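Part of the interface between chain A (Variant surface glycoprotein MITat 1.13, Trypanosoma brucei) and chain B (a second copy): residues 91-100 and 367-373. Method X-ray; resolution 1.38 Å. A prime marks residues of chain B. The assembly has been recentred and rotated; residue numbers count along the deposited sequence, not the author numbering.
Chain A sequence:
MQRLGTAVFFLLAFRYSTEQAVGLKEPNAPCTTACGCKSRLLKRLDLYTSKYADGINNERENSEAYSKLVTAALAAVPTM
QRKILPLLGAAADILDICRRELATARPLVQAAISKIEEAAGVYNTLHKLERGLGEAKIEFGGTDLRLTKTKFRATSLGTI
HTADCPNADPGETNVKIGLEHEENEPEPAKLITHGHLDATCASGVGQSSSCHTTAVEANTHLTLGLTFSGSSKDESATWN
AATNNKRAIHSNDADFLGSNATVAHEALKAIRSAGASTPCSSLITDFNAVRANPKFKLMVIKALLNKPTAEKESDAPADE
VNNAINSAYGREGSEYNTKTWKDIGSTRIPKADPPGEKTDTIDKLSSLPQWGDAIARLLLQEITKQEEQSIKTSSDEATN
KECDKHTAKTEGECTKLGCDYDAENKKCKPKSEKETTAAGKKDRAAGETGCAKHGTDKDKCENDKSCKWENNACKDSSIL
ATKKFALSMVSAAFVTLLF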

# COMPACT_ATOMS: atom_id res chain seq x y z
N ALA A 91 24.09 -10.19 -16.13
CA ALA A 91 22.65 -10.29 -15.87
C ALA A 91 22.36 -10.64 -14.41
O ALA A 91 21.41 -10.12 -13.82
CB ALA A 91 22.01 -11.28 -16.85
N ALA A 92 23.13 -11.54 -13.81
CA ALA A 92 22.93 -11.82 -12.39
C ALA A 92 23.17 -10.58 -11.53
O ALA A 92 22.48 -10.37 -10.53
CB ALA A 92 23.86 -12.98 -11.98
N ASP A 93 24.17 -9.77 -11.89
CA ASP A 93 24.43 -8.51 -11.20
C ASP A 93 23.22 -7.59 -11.32
O ASP A 93 22.75 -7.03 -10.32
CB ASP A 93 25.66 -7.84 -11.80
CG ASP A 93 26.93 -8.39 -11.27
OD1 ASP A 93 26.91 -9.03 -10.20
OD2 ASP A 93 27.98 -8.16 -11.92
N ILE A 94 22.70 -7.42 -12.54
CA ILE A 94 21.54 -6.55 -12.75
C ILE A 94 20.35 -7.02 -11.92
O ILE A 94 19.68 -6.22 -11.24
CB ILE A 94 21.21 -6.47 -14.24
CG1 ILE A 94 22.32 -5.70 -14.99
CG2 ILE A 94 19.85 -5.74 -14.41
CD1 ILE A 94 22.29 -5.90 -16.49
N LEU A 95 20.07 -8.32 -11.94
CA LEU A 95 18.89 -8.83 -11.26
C LEU A 95 19.05 -8.70 -9.75
O LEU A 95 18.09 -8.35 -9.05
CB LEU A 95 18.69 -10.29 -11.66
CG LEU A 95 17.53 -11.06 -11.05
CD1 LEU A 95 16.25 -10.26 -11.21
CD2 LEU A 95 17.43 -12.46 -11.67
N ASP A 96 20.22 -9.02 -9.22
CA ASP A 96 20.42 -8.93 -7.78
C ASP A 96 20.27 -7.49 -7.30
O ASP A 96 19.62 -7.23 -6.27
CB ASP A 96 21.78 -9.52 -7.39
CG ASP A 96 21.87 -9.82 -5.92
OD1 ASP A 96 21.14 -10.72 -5.44
OD2 ASP A 96 22.69 -9.20 -5.23
N ILE A 97 20.87 -6.54 -8.02
CA ILE A 97 20.77 -5.13 -7.62
C ILE A 97 19.32 -4.66 -7.71
O ILE A 97 18.81 -3.97 -6.82
CB ILE A 97 21.73 -4.26 -8.47
CG1 ILE A 97 23.17 -4.47 -8.04
CG2 ILE A 97 21.29 -2.77 -8.34
CD1 ILE A 97 24.17 -4.15 -9.12
N CYS A 98 18.65 -5.06 -8.80
CA CYS A 98 17.24 -4.72 -9.00
C CYS A 98 16.41 -5.18 -7.81
O CYS A 98 15.62 -4.40 -7.24
CB CYS A 98 16.80 -5.41 -10.29
SG CYS A 98 15.02 -5.63 -10.43
N ARG A 99 16.58 -6.42 -7.39
CA ARG A 99 15.80 -6.95 -6.29
C ARG A 99 16.16 -6.27 -4.98
O ARG A 99 15.26 -5.98 -4.18
CB ARG A 99 16.05 -8.45 -6.18
CG ARG A 99 15.41 -9.23 -7.26
CD ARG A 99 15.90 -10.66 -7.22
NE ARG A 99 15.13 -11.45 -8.15
CZ ARG A 99 15.43 -12.72 -8.48
NH1 ARG A 99 16.52 -13.31 -7.98
NH2 ARG A 99 14.67 -13.38 -9.35
N ARG A 100 17.42 -5.95 -4.75
CA ARG A 100 17.81 -5.31 -3.50
C ARG A 100 17.28 -3.89 -3.42
O ARG A 100 16.86 -3.44 -2.35
CB ARG A 100 19.32 -5.32 -3.34
CG ARG A 100 19.82 -6.71 -3.08
CD ARG A 100 21.32 -6.82 -2.80
NE ARG A 100 21.71 -8.19 -2.48
CZ ARG A 100 21.80 -8.69 -1.25
NH1 ARG A 100 21.54 -7.92 -0.20
NH2 ARG A 100 22.16 -9.96 -1.08
N SER B 367 25.82 -15.73 -3.06
CA SER B 367 25.09 -14.65 -3.70
C SER B 367 24.81 -14.99 -5.15
O SER B 367 25.67 -15.54 -5.83
CB SER B 367 25.86 -13.31 -3.67
OG SER B 367 27.01 -13.34 -4.54
N LEU B 368 23.63 -14.64 -5.65
CA LEU B 368 23.22 -14.84 -7.04
C LEU B 368 24.30 -14.29 -7.98
O LEU B 368 24.56 -14.98 -8.93
CB LEU B 368 21.84 -14.19 -7.26
CG LEU B 368 21.45 -13.93 -8.70
CD1 LEU B 368 21.28 -15.22 -9.46
CD2 LEU B 368 20.16 -13.12 -8.78
N PRO B 369 24.87 -13.08 -7.83
CA PRO B 369 25.94 -12.63 -8.72
C PRO B 369 27.07 -13.67 -8.88
O PRO B 369 27.43 -13.94 -9.98
CB PRO B 369 26.45 -11.36 -8.05
CG PRO B 369 25.20 -10.76 -7.49
CD PRO B 369 24.40 -11.95 -7.04
N GLN B 370 27.60 -14.18 -7.79
CA GLN B 370 28.68 -15.15 -7.91
C GLN B 370 28.21 -16.46 -8.53
O GLN B 370 28.99 -17.12 -9.22
CB GLN B 370 29.30 -15.40 -6.55
CG GLN B 370 30.22 -14.30 -6.09
CD GLN B 370 30.36 -14.28 -4.57
OE1 GLN B 370 29.38 -14.41 -3.83
NE2 GLN B 370 31.59 -14.08 -4.11
N TRP B 371 27.00 -16.88 -8.21
CA TRP B 371 26.47 -18.11 -8.80
C TRP B 371 26.36 -17.92 -10.29
O TRP B 371 26.64 -18.86 -11.00
CB TRP B 371 25.12 -18.50 -8.20
CG TRP B 371 25.21 -18.72 -6.73
CD1 TRP B 371 26.32 -19.01 -6.01
CD2 TRP B 371 24.14 -18.56 -5.80
NE1 TRP B 371 26.01 -19.09 -4.68
CE2 TRP B 371 24.68 -18.80 -4.53
CE3 TRP B 371 22.80 -18.21 -5.92
CZ2 TRP B 371 23.91 -18.75 -3.38
CZ3 TRP B 371 22.04 -18.15 -4.79
CH2 TRP B 371 22.60 -18.37 -3.54
N GLY B 372 25.85 -16.77 -10.84
CA GLY B 372 25.71 -16.61 -12.27
C GLY B 372 27.05 -16.62 -12.96
O GLY B 372 27.17 -17.12 -14.08
N ASP B 373 28.04 -15.95 -12.37
CA ASP B 373 29.39 -15.97 -12.91
C ASP B 373 29.91 -17.39 -12.93
O ASP B 373 30.54 -17.81 -13.91
CB ASP B 373 30.25 -15.09 -12.02
CG ASP B 373 31.57 -14.70 -12.64
OD1 ASP B 373 32.02 -15.31 -13.62
OD2 ASP B 373 32.19 -13.75 -12.12

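Two helices pack nearly antiparallel here, with their N-to-C directions at 164° and their axes 8.0 Å apart at closest approach. No hydrogen bond crosses between the stretches. Packing holds them together and buries 332 Å² in all.

Leu368′ is the knob. Its side chain sits among Ala92, Leu95, Asp96 and Arg99. Its chi1 is t and its chi2 is p. In this conformation Leu368′ CD2 lies 4.0 Å from Leu95 CD2 and 3.7 Å from Arg99 NH1. Leu95, also t then p, points sideways but still brings CD2 to the knob. Arg99 has an m chi1 and is extended beyond it, so its guanidinium reaches Leu368′. Arg99 NE and NH2 are hydrogen-bonded elsewhere in the structure.

Ala92 and Pro369′ have the nearest pair of CA atoms across the stretches: Ala92 CA is 4.8 Å from Pro369′ CA. The small side chain of Ala92 suits this place. Ala92 CB lies 3.7 Å from Leu368′ O and 4.1 Å from Gly372′ CA. Gly372′ fits for the same reason, since an ideal CB there would stand 2.7 Å from Ala92 CB, a clash.

Pro369′ lies in the first turn of its helix, where a proline's missing amide hydrogen costs little. Its ring packs against two acids. Asp96 CG is 3.5 Å from Pro369′ CD, and Asp93 OD1 is 3.2 Å from Pro369′ CB. Asp93 starts away from the partner, but its m chi1 brings the carboxylate nearer. Both its oxygens are hydrogen-bonded elsewhere in the structure.

Asp96 points toward the partner with chi1 t. Its OD2 accepts from Arg100 NE at 3.1 Å, a salt bridge one turn along the helix.

Ser367′ caps the N-terminus of its own helix. With chi1 p, its OG accepts a weak bond from Gln370′ N at 3.4 Å. The same OG donates to Gln370′ OE1 at 2.7 Å.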